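Local coordinates for protein ArCE4A (Arthrobacter sp. AW19M34-1, PDB 5LFZ) that probably removes acetyl groups from polysaccharides as a metal-dependent deacetylase of carbohydrate esterase family 4, with nickel bound in this crystal, at residues Ala28-Asp33 against Ile118-Tyr123; Leu42-Ser47 against Leu69-Asp74; His82-Lys87 against Gln102-Ala107; Asp152-Val157 against Val183-Ser188; Lys189-Asp192 against Thr196-Thr199. One frame throughout, in Å; residues are numbered along the deposited sequence.

Strand 26-32 opens contact 1, and 84 residues pass before the loop 118-123 closes it beside the nickel site. Two shorter loops nest inside that span in series: contact 2 joins helices 39-48 and 66-74, and contact 3 ties the metal-binding loop 82-87 to helix 94-112. Contacts 1 and 3 share the nickel and its waters. After contact 1 closes, contact 4 pairs helix 153-163 with helix 177-192, and contact 5 turns the end of that same helix back onto strand 196-197, a neighbour of strand 26-32 in the sheet. Contacts 3 and 4 lie on opposite sides of the chain's centre, and no two contacts cross in sequence.

Contact 1 (Ala28-Asp33 against Ile118-Tyr123). With NI (nickel (II) ion), chain B.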
# COMPACT_ATOMS: atom_id res chain seq x y z
N ALA A 28 4.96 5.23 6.52
CA ALA A 28 3.82 4.42 6.09
C ALA A 28 4.27 3.06 5.57
O ALA A 28 4.97 2.97 4.56
CB ALA A 28 3.02 5.16 5.02
N LEU A 29 3.88 2.00 6.27
CA LEU A 29 4.08 0.63 5.78
C LEU A 29 3.04 0.35 4.72
O LEU A 29 1.85 0.56 4.95
CB LEU A 29 3.94 -0.39 6.91
CG LEU A 29 4.89 -0.30 8.10
CD1 LEU A 29 4.70 -1.50 9.01
CD2 LEU A 29 6.32 -0.19 7.60
N THR A 30 3.47 -0.12 3.55
CA THR A 30 2.53 -0.43 2.48
C THR A 30 2.79 -1.83 1.92
O THR A 30 3.94 -2.31 1.89
CB THR A 30 2.56 0.62 1.34
OG1 THR A 30 3.79 0.54 0.62
CG2 THR A 30 2.40 2.04 1.90
N PHE A 31 1.72 -2.50 1.51
CA PHE A 31 1.79 -3.87 1.02
C PHE A 31 1.07 -4.00 -0.31
O PHE A 31 -0.12 -3.68 -0.40
CB PHE A 31 1.18 -4.84 2.03
CG PHE A 31 1.88 -4.87 3.36
CD1 PHE A 31 2.98 -5.68 3.57
CD2 PHE A 31 1.44 -4.07 4.40
CE1 PHE A 31 3.61 -5.71 4.79
CE2 PHE A 31 2.07 -4.08 5.63
CZ PHE A 31 3.16 -4.90 5.82
N ASP A 32 1.77 -4.47 -1.34
CA ASP A 32 1.20 -4.60 -2.68
C ASP A 32 0.79 -6.02 -3.02
O ASP A 32 1.37 -6.97 -2.49
CB ASP A 32 2.20 -4.16 -3.75
CG ASP A 32 2.36 -2.67 -3.85
OD1 ASP A 32 1.84 -1.95 -2.99
OD2 ASP A 32 3.03 -2.23 -4.81
N ASP A 33 -0.17 -6.12 -3.94
CA ASP A 33 -0.45 -7.33 -4.73
C ASP A 33 -1.38 -8.32 -4.04
O ASP A 33 -1.68 -9.38 -4.60
CB ASP A 33 0.83 -8.09 -5.11
CG ASP A 33 1.72 -7.34 -6.10
OD1 ASP A 33 1.44 -6.18 -6.46
OD2 ASP A 33 2.73 -7.94 -6.51
N ILE A 118 -6.60 6.35 -3.23
CA ILE A 118 -5.24 6.38 -3.75
C ILE A 118 -5.01 5.18 -4.67
O ILE A 118 -5.68 4.16 -4.53
CB ILE A 118 -4.19 6.35 -2.61
CG1 ILE A 118 -4.44 5.13 -1.70
CG2 ILE A 118 -4.26 7.63 -1.78
CD1 ILE A 118 -3.51 5.06 -0.50
N LEU A 119 -4.07 5.31 -5.59
CA LEU A 119 -3.73 4.21 -6.50
C LEU A 119 -2.21 4.13 -6.63
O LEU A 119 -1.54 5.16 -6.71
CB LEU A 119 -4.38 4.41 -7.88
CG LEU A 119 -4.16 3.34 -8.96
CD1 LEU A 119 -5.39 3.22 -9.86
CD2 LEU A 119 -2.91 3.61 -9.80
N ARG A 120 -1.69 2.91 -6.66
CA ARG A 120 -0.27 2.69 -6.91
C ARG A 120 -0.14 1.96 -8.24
O ARG A 120 -0.73 0.90 -8.42
CB ARG A 120 0.38 1.89 -5.79
CG ARG A 120 1.81 1.50 -6.07
CD ARG A 120 2.46 0.89 -4.85
NE ARG A 120 2.86 1.88 -3.86
CZ ARG A 120 3.15 1.58 -2.60
NH1 ARG A 120 3.06 0.31 -2.20
NH2 ARG A 120 3.53 2.52 -1.74
N PRO A 121 0.60 2.54 -9.19
CA PRO A 121 0.70 1.89 -10.50
C PRO A 121 1.64 0.69 -10.43
O PRO A 121 2.71 0.80 -9.84
CB PRO A 121 1.26 2.99 -11.39
CG PRO A 121 2.07 3.84 -10.47
CD PRO A 121 1.33 3.81 -9.14
N PRO A 122 1.24 -0.44 -11.03
CA PRO A 122 2.11 -1.63 -11.10
C PRO A 122 3.50 -1.30 -11.62
O PRO A 122 3.64 -0.54 -12.58
CB PRO A 122 1.36 -2.54 -12.07
CG PRO A 122 -0.08 -2.20 -11.83
CD PRO A 122 -0.10 -0.71 -11.58
N TYR A 123 4.52 -1.86 -10.96
CA TYR A 123 5.92 -1.69 -11.34
C TYR A 123 6.38 -0.24 -11.21
O TYR A 123 7.49 0.10 -11.62
CB TYR A 123 6.16 -2.19 -12.77
CG TYR A 123 5.52 -3.54 -13.03
CD1 TYR A 123 6.07 -4.70 -12.51
CD2 TYR A 123 4.36 -3.64 -13.79
CE1 TYR A 123 5.47 -5.93 -12.73
CE2 TYR A 123 3.76 -4.87 -14.02
CZ TYR A 123 4.32 -6.01 -13.49
OH TYR A 123 3.72 -7.23 -13.72
NI NI B . 2.58 -4.94 -7.64
O HOH W 1 3.93 -4.05 -6.56
O HOH W 2 4.16 -6.31 -7.73
O HOH W 3 3.83 -3.58 -8.73
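Arg120 drives its guanidinium end against Thr30 and Asp32, and this is the buried, closely packed part of the contact. NH1 and NH2 of Arg120 both grip Thr30 OG1, at 2.9 and 3.1 Å, with the oxygen in the guanidinium plane; Thr30 OG1 is also hydrogen-bonded to Ile170 O. Arg120 NH1 has a second task, a salt bridge to Asp32 OD1 at 2.7 Å, met on the syn side but tilted out of the carboxylate plane, the two flat groups being turned 49° apart. A bend at chi3 (-78°) swings the arginine end across the aspartate. The far side is watery: Asp32 OD2 accepts from a metal-bound water at 2.7 Å, and another such water accepts from Tyr123 N at 2.9 Å. Asp33 OD1 binds the nickel ion itself at 2.1 Å. A leucine in place of Arg120 would probably leave the Asp32 carboxylate without its mate and Thr30 OG1 without two of its donors. The segments carry the TFDD and RPPY motifs of the CE4 family. Strand 26-32 runs between strands 54-57 and 168-173, and Arg120 lies over both neighbours, touching Phe56, Ile169 and Leu171.

Contact 2 (Leu42-Ser47 against Leu69-Asp74)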
# COMPACT_ATOMS: atom_id res chain seq x y z
N LEU A 42 -0.95 -11.47 8.34
CA LEU A 42 -0.35 -10.15 8.31
C LEU A 42 -1.18 -9.17 9.15
O LEU A 42 -0.65 -8.41 9.96
CB LEU A 42 -0.23 -9.68 6.86
CG LEU A 42 0.42 -8.35 6.52
CD1 LEU A 42 1.66 -8.21 7.34
CD2 LEU A 42 0.76 -8.33 5.03
N LEU A 43 -2.50 -9.22 8.98
CA LEU A 43 -3.40 -8.36 9.73
C LEU A 43 -3.38 -8.71 11.21
O LEU A 43 -3.48 -7.82 12.07
CB LEU A 43 -4.82 -8.47 9.18
CG LEU A 43 -5.08 -7.83 7.82
CD1 LEU A 43 -6.42 -8.28 7.29
CD2 LEU A 43 -5.05 -6.31 7.94
N ASP A 44 -3.24 -10.00 11.51
CA ASP A 44 -3.14 -10.44 12.89
C ASP A 44 -1.91 -9.83 13.55
O ASP A 44 -1.99 -9.31 14.67
CB ASP A 44 -3.07 -11.97 12.97
CG ASP A 44 -4.39 -12.64 12.68
OD1 ASP A 44 -5.44 -11.95 12.66
OD2 ASP A 44 -4.39 -13.87 12.45
N GLU A 45 -0.77 -9.88 12.86
CA GLU A 45 0.47 -9.34 13.41
C GLU A 45 0.40 -7.83 13.60
O GLU A 45 0.84 -7.30 14.62
CB GLU A 45 1.66 -9.70 12.52
CG GLU A 45 1.94 -11.20 12.39
CD GLU A 45 2.29 -11.86 13.72
OE1 GLU A 45 2.79 -11.16 14.63
OE2 GLU A 45 2.07 -13.08 13.85
N LEU A 46 -0.16 -7.14 12.61
CA LEU A 46 -0.33 -5.70 12.69
C LEU A 46 -1.23 -5.33 13.87
O LEU A 46 -0.94 -4.37 14.60
CB LEU A 46 -0.90 -5.15 11.39
CG LEU A 46 0.11 -5.15 10.24
CD1 LEU A 46 -0.61 -4.84 8.92
CD2 LEU A 46 1.22 -4.14 10.50
N SER A 47 -2.29 -6.10 14.06
CA SER A 47 -3.19 -5.91 15.19
C SER A 47 -2.47 -6.07 16.52
O SER A 47 -2.67 -5.28 17.44
CB SER A 47 -4.36 -6.89 15.10
OG SER A 47 -5.20 -6.79 16.24
N LEU A 69 -11.03 -7.74 3.19
CA LEU A 69 -11.05 -6.30 2.95
C LEU A 69 -11.87 -5.59 4.02
O LEU A 69 -11.53 -4.49 4.45
CB LEU A 69 -11.58 -5.98 1.55
CG LEU A 69 -10.43 -5.66 0.59
CD1 LEU A 69 -9.65 -6.93 0.26
CD2 LEU A 69 -10.92 -4.97 -0.67
N LYS A 70 -12.95 -6.23 4.46
CA LYS A 70 -13.73 -5.66 5.55
C LYS A 70 -12.87 -5.56 6.81
O LYS A 70 -13.01 -4.61 7.57
CB LYS A 70 -14.99 -6.49 5.83
CG LYS A 70 -16.06 -6.34 4.76
CD LYS A 70 -17.35 -7.02 5.20
CE LYS A 70 -18.33 -7.14 4.05
NZ LYS A 70 -17.81 -8.05 2.99
N ARG A 71 -11.97 -6.52 7.02
CA ARG A 71 -11.03 -6.44 8.14
C ARG A 71 -10.16 -5.20 8.05
O ARG A 71 -9.91 -4.53 9.05
CB ARG A 71 -10.12 -7.67 8.21
CG ARG A 71 -10.69 -8.90 8.87
CD ARG A 71 -9.56 -9.87 9.22
NE ARG A 71 -8.73 -9.38 10.31
CZ ARG A 71 -7.65 -10.00 10.78
NH1 ARG A 71 -7.27 -11.15 10.24
NH2 ARG A 71 -6.96 -9.48 11.79
N MET A 72 -9.69 -4.89 6.85
CA MET A 72 -8.83 -3.74 6.65
C MET A 72 -9.51 -2.45 7.08
O MET A 72 -8.92 -1.61 7.76
CB MET A 72 -8.38 -3.65 5.19
CG MET A 72 -7.52 -4.82 4.76
SD MET A 72 -7.13 -4.77 3.00
CE MET A 72 -6.01 -6.17 2.89
N VAL A 73 -10.77 -2.29 6.67
CA VAL A 73 -11.55 -1.12 7.06
C VAL A 73 -11.82 -1.13 8.55
O VAL A 73 -11.59 -0.14 9.24
CB VAL A 73 -12.87 -1.05 6.28
CG1 VAL A 73 -13.74 0.10 6.80
CG2 VAL A 73 -12.60 -0.91 4.79
N ASP A 74 -12.31 -2.27 9.05
CA ASP A 74 -12.69 -2.40 10.46
C ASP A 74 -11.53 -2.18 11.42
O ASP A 74 -11.74 -1.71 12.54
CB ASP A 74 -13.32 -3.77 10.73
CG ASP A 74 -14.79 -3.84 10.33
OD1 ASP A 74 -15.38 -2.79 10.00
OD2 ASP A 74 -15.37 -4.96 10.35
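Leu43 lays its CB over one face of the Arg71 guanidinium, offset toward the rim and 3.5 Å from Arg71 NH2. Its CD1 continues along the arginine chain, 3.9 Å from Arg71 CB, the two side chains arriving from opposite directions. At the edge of the same guanidinium stands Asp44. Arg71 NH1 and NH2 converge on Asp44 OD1 at 3.1 and 3.0 Å, a salt bridge in which one oxygen takes both donors from the same face of the carboxylate, whose plane is turned 37° from the guanidinium. The bend at chi3 (70°) carries the arginine end over to this oxygen. The arginine has a further partner in Glu75, which makes a salt bridge to Arg71 NE, while Asn40 OD1 takes a bond from Arg71 NH1. An alanine at Arg71 is likely to leave Asp44 and Glu75 without their shared counter-charge and to uncover the Leu43 side chain. Deeper in, Leu43 CD2 meets Met72 CG at 4.3 Å. The near-parallel helix segments, 14° apart, pack on the parallel sheet as in the beta/alpha fold of NodB-type deacetylases, Leu43 and Met72 resting on Phe55 of strand 54-57 and Met72 also on Ile79 of strand 78-81.

Contact 3 (His82-Lys87 against Gln102-Ala107). With NI (nickel (II) ion), chain B.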
# COMPACT_ATOMS: atom_id res chain seq x y z
N HIS A 82 -4.38 -1.18 -6.77
CA HIS A 82 -3.17 -1.57 -7.48
C HIS A 82 -3.51 -2.02 -8.91
O HIS A 82 -2.76 -2.77 -9.52
CB HIS A 82 -2.45 -2.70 -6.72
CG HIS A 82 -0.99 -2.84 -7.05
ND1 HIS A 82 -0.18 -1.78 -7.40
CD2 HIS A 82 -0.18 -3.93 -7.03
CE1 HIS A 82 1.05 -2.21 -7.60
NE2 HIS A 82 1.08 -3.51 -7.38
N THR A 83 -4.65 -1.51 -9.42
CA THR A 83 -5.31 -1.95 -10.67
C THR A 83 -5.88 -3.37 -10.54
O THR A 83 -5.83 -3.97 -9.47
CB THR A 83 -4.40 -1.89 -11.92
OG1 THR A 83 -3.48 -2.99 -11.94
CG2 THR A 83 -3.64 -0.56 -11.98
N PHE A 84 -6.46 -3.88 -11.62
CA PHE A 84 -7.23 -5.11 -11.54
C PHE A 84 -6.38 -6.35 -11.73
O PHE A 84 -6.43 -7.27 -10.92
CB PHE A 84 -8.37 -5.12 -12.56
CG PHE A 84 -9.38 -6.21 -12.32
CD1 PHE A 84 -9.31 -7.40 -13.03
CD2 PHE A 84 -10.36 -6.05 -11.36
CE1 PHE A 84 -10.23 -8.41 -12.79
CE2 PHE A 84 -11.29 -7.06 -11.12
CZ PHE A 84 -11.22 -8.24 -11.84
N ASP A 85 -5.59 -6.38 -12.80
CA ASP A 85 -4.79 -7.57 -13.09
C ASP A 85 -3.30 -7.26 -13.23
O ASP A 85 -2.58 -7.98 -13.92
CB ASP A 85 -5.32 -8.25 -14.35
CG ASP A 85 -5.59 -7.26 -15.45
OD1 ASP A 85 -4.77 -6.34 -15.61
OD2 ASP A 85 -6.63 -7.39 -16.13
N HIS A 86 -2.86 -6.19 -12.57
CA HIS A 86 -1.44 -5.85 -12.42
C HIS A 86 -0.72 -5.60 -13.74
O HIS A 86 0.43 -6.00 -13.92
CB HIS A 86 -0.70 -6.95 -11.64
CG HIS A 86 0.51 -6.45 -10.91
ND1 HIS A 86 1.76 -6.36 -11.50
CD2 HIS A 86 0.67 -6.00 -9.64
CE1 HIS A 86 2.62 -5.88 -10.62
NE2 HIS A 86 1.99 -5.66 -9.49
N LYS A 87 -1.40 -4.93 -14.66
CA LYS A 87 -0.75 -4.55 -15.91
C LYS A 87 -0.09 -3.17 -15.77
O LYS A 87 -0.61 -2.28 -15.09
CB LYS A 87 -1.76 -4.55 -17.06
CG LYS A 87 -2.26 -5.95 -17.42
CD LYS A 87 -3.37 -5.93 -18.46
CE LYS A 87 -3.90 -7.34 -18.68
NZ LYS A 87 -4.96 -7.41 -19.73
N GLN A 102 -11.73 1.13 -12.91
CA GLN A 102 -13.13 0.91 -12.58
C GLN A 102 -13.44 -0.50 -12.12
O GLN A 102 -14.27 -0.69 -11.23
CB GLN A 102 -14.01 1.27 -13.78
CG GLN A 102 -13.97 2.73 -14.13
CD GLN A 102 -14.83 3.06 -15.32
OE1 GLN A 102 -15.67 2.25 -15.72
NE2 GLN A 102 -14.64 4.24 -15.89
N TRP A 103 -12.79 -1.50 -12.71
CA TRP A 103 -13.02 -2.88 -12.27
C TRP A 103 -12.52 -3.10 -10.85
O TRP A 103 -13.10 -3.87 -10.10
CB TRP A 103 -12.35 -3.89 -13.21
CG TRP A 103 -12.91 -3.92 -14.59
CD1 TRP A 103 -14.07 -3.34 -15.03
CD2 TRP A 103 -12.33 -4.57 -15.73
NE1 TRP A 103 -14.25 -3.60 -16.37
CE2 TRP A 103 -13.20 -4.35 -16.82
CE3 TRP A 103 -11.17 -5.33 -15.93
CZ2 TRP A 103 -12.93 -4.85 -18.09
CZ3 TRP A 103 -10.91 -5.82 -17.19
CH2 TRP A 103 -11.79 -5.59 -18.26
N THR A 104 -11.44 -2.42 -10.50
CA THR A 104 -10.86 -2.57 -9.17
C THR A 104 -11.74 -1.88 -8.14
O THR A 104 -12.00 -2.43 -7.06
CB THR A 104 -9.43 -2.00 -9.10
OG1 THR A 104 -8.63 -2.62 -10.12
CG2 THR A 104 -8.79 -2.26 -7.73
N ASP A 105 -12.23 -0.69 -8.49
CA ASP A 105 -13.12 0.05 -7.61
C ASP A 105 -14.39 -0.74 -7.32
O ASP A 105 -14.86 -0.75 -6.18
CB ASP A 105 -13.49 1.41 -8.22
CG ASP A 105 -12.36 2.42 -8.15
OD1 ASP A 105 -11.38 2.15 -7.43
OD2 ASP A 105 -12.47 3.49 -8.79
N GLU A 106 -14.94 -1.39 -8.34
CA GLU A 106 -16.17 -2.14 -8.14
C GLU A 106 -15.92 -3.29 -7.18
O GLU A 106 -16.74 -3.57 -6.30
CB GLU A 106 -16.71 -2.69 -9.46
CG GLU A 106 -17.97 -3.52 -9.28
CD GLU A 106 -18.19 -4.53 -10.40
OE1 GLU A 106 -17.21 -4.93 -11.06
OE2 GLU A 106 -19.35 -4.91 -10.62
N ALA A 107 -14.79 -3.96 -7.35
CA ALA A 107 -14.44 -5.09 -6.50
C ALA A 107 -14.29 -4.64 -5.04
O ALA A 107 -14.80 -5.28 -4.12
CB ALA A 107 -13.16 -5.75 -6.99
NI NI B . 2.58 -4.94 -7.64
O HOH W 1 3.93 -4.05 -6.56
O HOH W 3 3.83 -3.58 -8.73
O HOH W 2 4.16 -6.31 -7.73
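Phe84, in the middle of the HTFDH metal-binding motif of CE4 deacetylases, meets Trp103 of helix 94-112 in a T-shaped pair. The edge of the indole's six-membered ring points at the phenyl face, with planes 80° apart and centroids separated by 5.7 Å. Trp103 CE3 is the atom over that face, and Trp103 CB adds an apolar touch at 3.5 Å from Phe84 CD2. Phe84 CG stands anti to the backbone nitrogen (chi1 -167°), which carries the ring out to the helix. Phe84 CB also rests 3.5 Å from Thr104 OG1, a hydroxyl that is hydrogen-bonded to Glu100 O one turn back.

The next shell fixes the loop itself. Glu100 OE1 accepts from the backbone nitrogens of both Phe84 and Asp85, so a carboxylate of the helix holds the turn between the two histidines. The loop's two histidines bind the metal, whose six-coordinate site Asp33 and three waters complete, and Arg120 O takes a hydrogen bond from His82 ND1 and probably orients that imidazole. His82 NE2 and His86 NE2 each bind the nickel ion at 2.1 Å.

Contact 4 (Asp152-Val157 against Val183-Ser188); sequences DPQKTV and VPQLVS
Gln154 and Gln185 meet between the two helices, their side chains crossing at about a right angle, and exchange hydrogen bonds in both directions. Gln185 NE2 donates to Gln154 OE1 at 2.8 Å, and Gln154 NE2 returns one to Gln185 OE1 at 2.9 Å. The amide planes are twisted 51° apart, so the pair does not lie flat: each acceptor lies close to the donor's amide plane, yet each donor stands well off the plane of the carbonyl it meets. Gln185 reaches over with an extended chain, whereas Gln154 folds at chi2 (64°) to bring its amide round.

Apolar contacts lie on the buried side of this pair. Val157 CG1 packs 4.0 Å from Gln185 CG, against the aliphatic part of the glutamine, and Val157 CG2 sits 4.0 Å from Leu186 CB.

Bonds within each helix set the backbones. Asp152 is an N-cap whose OD1 accepts from Lys155 N at 2.8 Å, and its carbonyl takes both the nitrogen and the hydroxyl of Thr156. In the other helix, which is kinked at Pro184, Pro184 O receives Ser188 OG and Ser188 N from opposite faces.

The axes of segments 153-157 and 183-188 cross at -19°, 9.2 Å apart at closest approach. Such near-parallel neighbouring helices, here joined through strand 168-173, are characteristic of the strand-helix alternation in the distorted beta/alpha barrel of NodB-type deacetylases.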
# COMPACT_ATOMS: atom_id res chain seq x y z
N ASP A 152 13.00 -12.59 1.60
CA ASP A 152 13.71 -12.85 2.85
C ASP A 152 13.24 -11.88 3.92
O ASP A 152 13.39 -10.67 3.77
CB ASP A 152 15.22 -12.72 2.64
CG ASP A 152 16.01 -13.06 3.90
OD1 ASP A 152 16.45 -12.13 4.60
OD2 ASP A 152 16.17 -14.26 4.18
N PRO A 153 12.67 -12.41 5.01
CA PRO A 153 12.08 -11.52 6.02
C PRO A 153 13.10 -10.61 6.70
O PRO A 153 12.81 -9.45 6.93
CB PRO A 153 11.46 -12.49 7.03
CG PRO A 153 12.12 -13.80 6.79
CD PRO A 153 12.48 -13.83 5.33
N GLN A 154 14.29 -11.12 7.01
CA GLN A 154 15.25 -10.29 7.72
C GLN A 154 15.82 -9.19 6.82
O GLN A 154 16.06 -8.08 7.27
CB GLN A 154 16.39 -11.14 8.28
CG GLN A 154 17.31 -10.38 9.21
CD GLN A 154 16.60 -9.90 10.46
OE1 GLN A 154 15.84 -10.64 11.08
NE2 GLN A 154 16.85 -8.65 10.84
N LYS A 155 16.04 -9.50 5.55
CA LYS A 155 16.52 -8.48 4.62
C LYS A 155 15.45 -7.41 4.41
O LYS A 155 15.77 -6.23 4.27
CB LYS A 155 16.92 -9.11 3.28
CG LYS A 155 17.43 -8.10 2.26
CD LYS A 155 18.25 -8.79 1.19
CE LYS A 155 18.80 -7.78 0.18
NZ LYS A 155 19.77 -8.40 -0.76
N THR A 156 14.19 -7.82 4.40
CA THR A 156 13.08 -6.87 4.33
C THR A 156 13.15 -5.90 5.50
O THR A 156 13.09 -4.69 5.31
CB THR A 156 11.72 -7.60 4.33
OG1 THR A 156 11.67 -8.50 3.22
CG2 THR A 156 10.57 -6.59 4.23
N VAL A 157 13.31 -6.44 6.70
CA VAL A 157 13.44 -5.61 7.89
C VAL A 157 14.65 -4.68 7.81
O VAL A 157 14.55 -3.49 8.10
CB VAL A 157 13.56 -6.48 9.16
CG1 VAL A 157 13.89 -5.63 10.36
CG2 VAL A 157 12.27 -7.27 9.39
N VAL A 183 7.02 -8.68 9.60
CA VAL A 183 6.28 -7.59 10.22
C VAL A 183 6.47 -7.43 11.73
O VAL A 183 6.68 -6.30 12.18
CB VAL A 183 4.78 -7.70 9.89
CG1 VAL A 183 3.93 -7.03 10.97
CG2 VAL A 183 4.55 -7.04 8.56
N PRO A 184 6.41 -8.52 12.52
CA PRO A 184 6.60 -8.32 13.96
C PRO A 184 7.91 -7.61 14.28
O PRO A 184 7.92 -6.67 15.07
CB PRO A 184 6.61 -9.75 14.52
CG PRO A 184 5.81 -10.52 13.54
CD PRO A 184 6.16 -9.94 12.21
N GLN A 185 8.99 -8.03 13.65
CA GLN A 185 10.28 -7.41 13.87
C GLN A 185 10.37 -6.01 13.26
O GLN A 185 10.96 -5.10 13.85
CB GLN A 185 11.39 -8.30 13.30
CG GLN A 185 12.78 -7.77 13.55
CD GLN A 185 13.87 -8.67 12.98
OE1 GLN A 185 15.06 -8.41 13.17
NE2 GLN A 185 13.47 -9.72 12.27
N LEU A 186 9.80 -5.84 12.07
CA LEU A 186 9.88 -4.56 11.37
C LEU A 186 9.19 -3.46 12.18
O LEU A 186 9.73 -2.36 12.34
CB LEU A 186 9.27 -4.67 9.97
CG LEU A 186 9.27 -3.34 9.21
CD1 LEU A 186 10.67 -2.76 9.18
CD2 LEU A 186 8.72 -3.50 7.81
N VAL A 187 8.00 -3.76 12.69
CA VAL A 187 7.26 -2.80 13.50
C VAL A 187 8.03 -2.45 14.77
O VAL A 187 8.19 -1.28 15.12
CB VAL A 187 5.87 -3.33 13.86
CG1 VAL A 187 5.17 -2.38 14.83
CG2 VAL A 187 5.05 -3.51 12.61
N SER A 188 8.52 -3.48 15.46
CA SER A 188 9.28 -3.28 16.69
C SER A 188 10.48 -2.36 16.46
O SER A 188 10.71 -1.42 17.22
CB SER A 188 9.77 -4.61 17.26
OG SER A 188 8.67 -5.40 17.70

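Contact 5 (Lys189-Asp192 against Thr196-Thr199)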
# COMPACT_ATOMS: atom_id res chain seq x y z
N LYS A 189 11.23 -2.64 15.41
CA LYS A 189 12.43 -1.86 15.12
C LYS A 189 12.11 -0.44 14.66
O LYS A 189 12.83 0.50 15.01
CB LYS A 189 13.30 -2.57 14.09
CG LYS A 189 14.12 -3.71 14.69
CD LYS A 189 14.95 -4.43 13.65
CE LYS A 189 15.80 -5.53 14.29
NZ LYS A 189 16.85 -4.97 15.18
N LEU A 190 11.05 -0.26 13.88
CA LEU A 190 10.68 1.09 13.45
C LEU A 190 10.22 1.92 14.65
O LEU A 190 10.56 3.09 14.78
CB LEU A 190 9.60 1.05 12.36
CG LEU A 190 10.11 0.62 10.98
CD1 LEU A 190 8.93 0.37 10.05
CD2 LEU A 190 11.07 1.66 10.40
N HIS A 191 9.45 1.30 15.54
CA HIS A 191 9.08 1.96 16.79
C HIS A 191 10.30 2.31 17.62
O HIS A 191 10.42 3.42 18.14
CB HIS A 191 8.14 1.07 17.61
CG HIS A 191 6.72 1.10 17.15
ND1 HIS A 191 5.80 0.14 17.51
CD2 HIS A 191 6.06 1.98 16.35
CE1 HIS A 191 4.63 0.43 16.97
NE2 HIS A 191 4.76 1.53 16.26
N ASP A 192 11.22 1.35 17.76
CA ASP A 192 12.41 1.57 18.57
C ASP A 192 13.29 2.65 17.94
O ASP A 192 14.07 3.31 18.63
CB ASP A 192 13.19 0.27 18.73
CG ASP A 192 14.27 0.37 19.78
OD1 ASP A 192 14.07 1.10 20.77
OD2 ASP A 192 15.32 -0.27 19.62
N THR A 196 6.52 6.76 14.07
CA THR A 196 5.10 6.49 14.27
C THR A 196 4.56 5.96 12.95
O THR A 196 4.82 6.54 11.90
CB THR A 196 4.35 7.76 14.70
OG1 THR A 196 4.80 8.16 16.00
CG2 THR A 196 2.83 7.51 14.74
N LEU A 197 3.85 4.84 13.01
CA LEU A 197 3.42 4.17 11.79
C LEU A 197 2.00 4.61 11.46
O LEU A 197 1.12 4.56 12.31
CB LEU A 197 3.51 2.65 11.96
CG LEU A 197 4.88 2.18 12.46
CD1 LEU A 197 4.94 0.68 12.64
CD2 LEU A 197 5.97 2.62 11.52
N VAL A 198 1.79 5.05 10.23
CA VAL A 198 0.53 5.67 9.83
C VAL A 198 0.04 5.15 8.48
O VAL A 198 0.80 4.53 7.75
CB VAL A 198 0.64 7.21 9.74
CG1 VAL A 198 1.03 7.82 11.08
CG2 VAL A 198 1.63 7.61 8.64
N THR A 199 -1.22 5.42 8.16
CA THR A 199 -1.72 5.12 6.83
C THR A 199 -1.23 6.19 5.86
O THR A 199 -0.76 7.24 6.29
CB THR A 199 -3.26 5.06 6.78
OG1 THR A 199 -3.79 6.34 7.14
CG2 THR A 199 -3.79 3.99 7.73
O HOH W 4 2.98 3.69 15.45
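Leu197 reaches from the strand toward the helix end and divides its fork between two neighbours there. Its CD2 branch meets Leu190, lying 4.0 Å from Leu190 CD1 and about as far from CB of the same residue, and the two leucine side chains cross at about a right angle. The CD1 branch goes to His191, where it comes within 3.7 Å of His191 NE2, an oblique approach to the imidazole. The CB of His191 points neither at the strand nor away from it, but chi1 of -79° sets CG beside the backbone nitrogen and carries the ring round to Leu197.

That same NE2 also reaches the strand through water. One molecule lies 2.9 Å from His191 NE2 and accepts from Leu197 N at 2.8 Å, so the ring's polar end and the strand's backbone share a single bridge beside the apolar touch.

The turn between helix 177-192 and strand 196-197 is the helix-to-strand connection of a beta/alpha unit in the NodB-type fold. Strand 196-197 joins the parallel sheet next to strand 26-32, and Thr196 and Val198 both make backbone hydrogen bonds with Val27 of that strand.

Leu190 extends the apolar patch inward, packing on Leu29 of strand 26-32 as well as on Tyr195 of the turn. His191 and Leu197 both touch Thr51 in the loop that precedes strand 54-57.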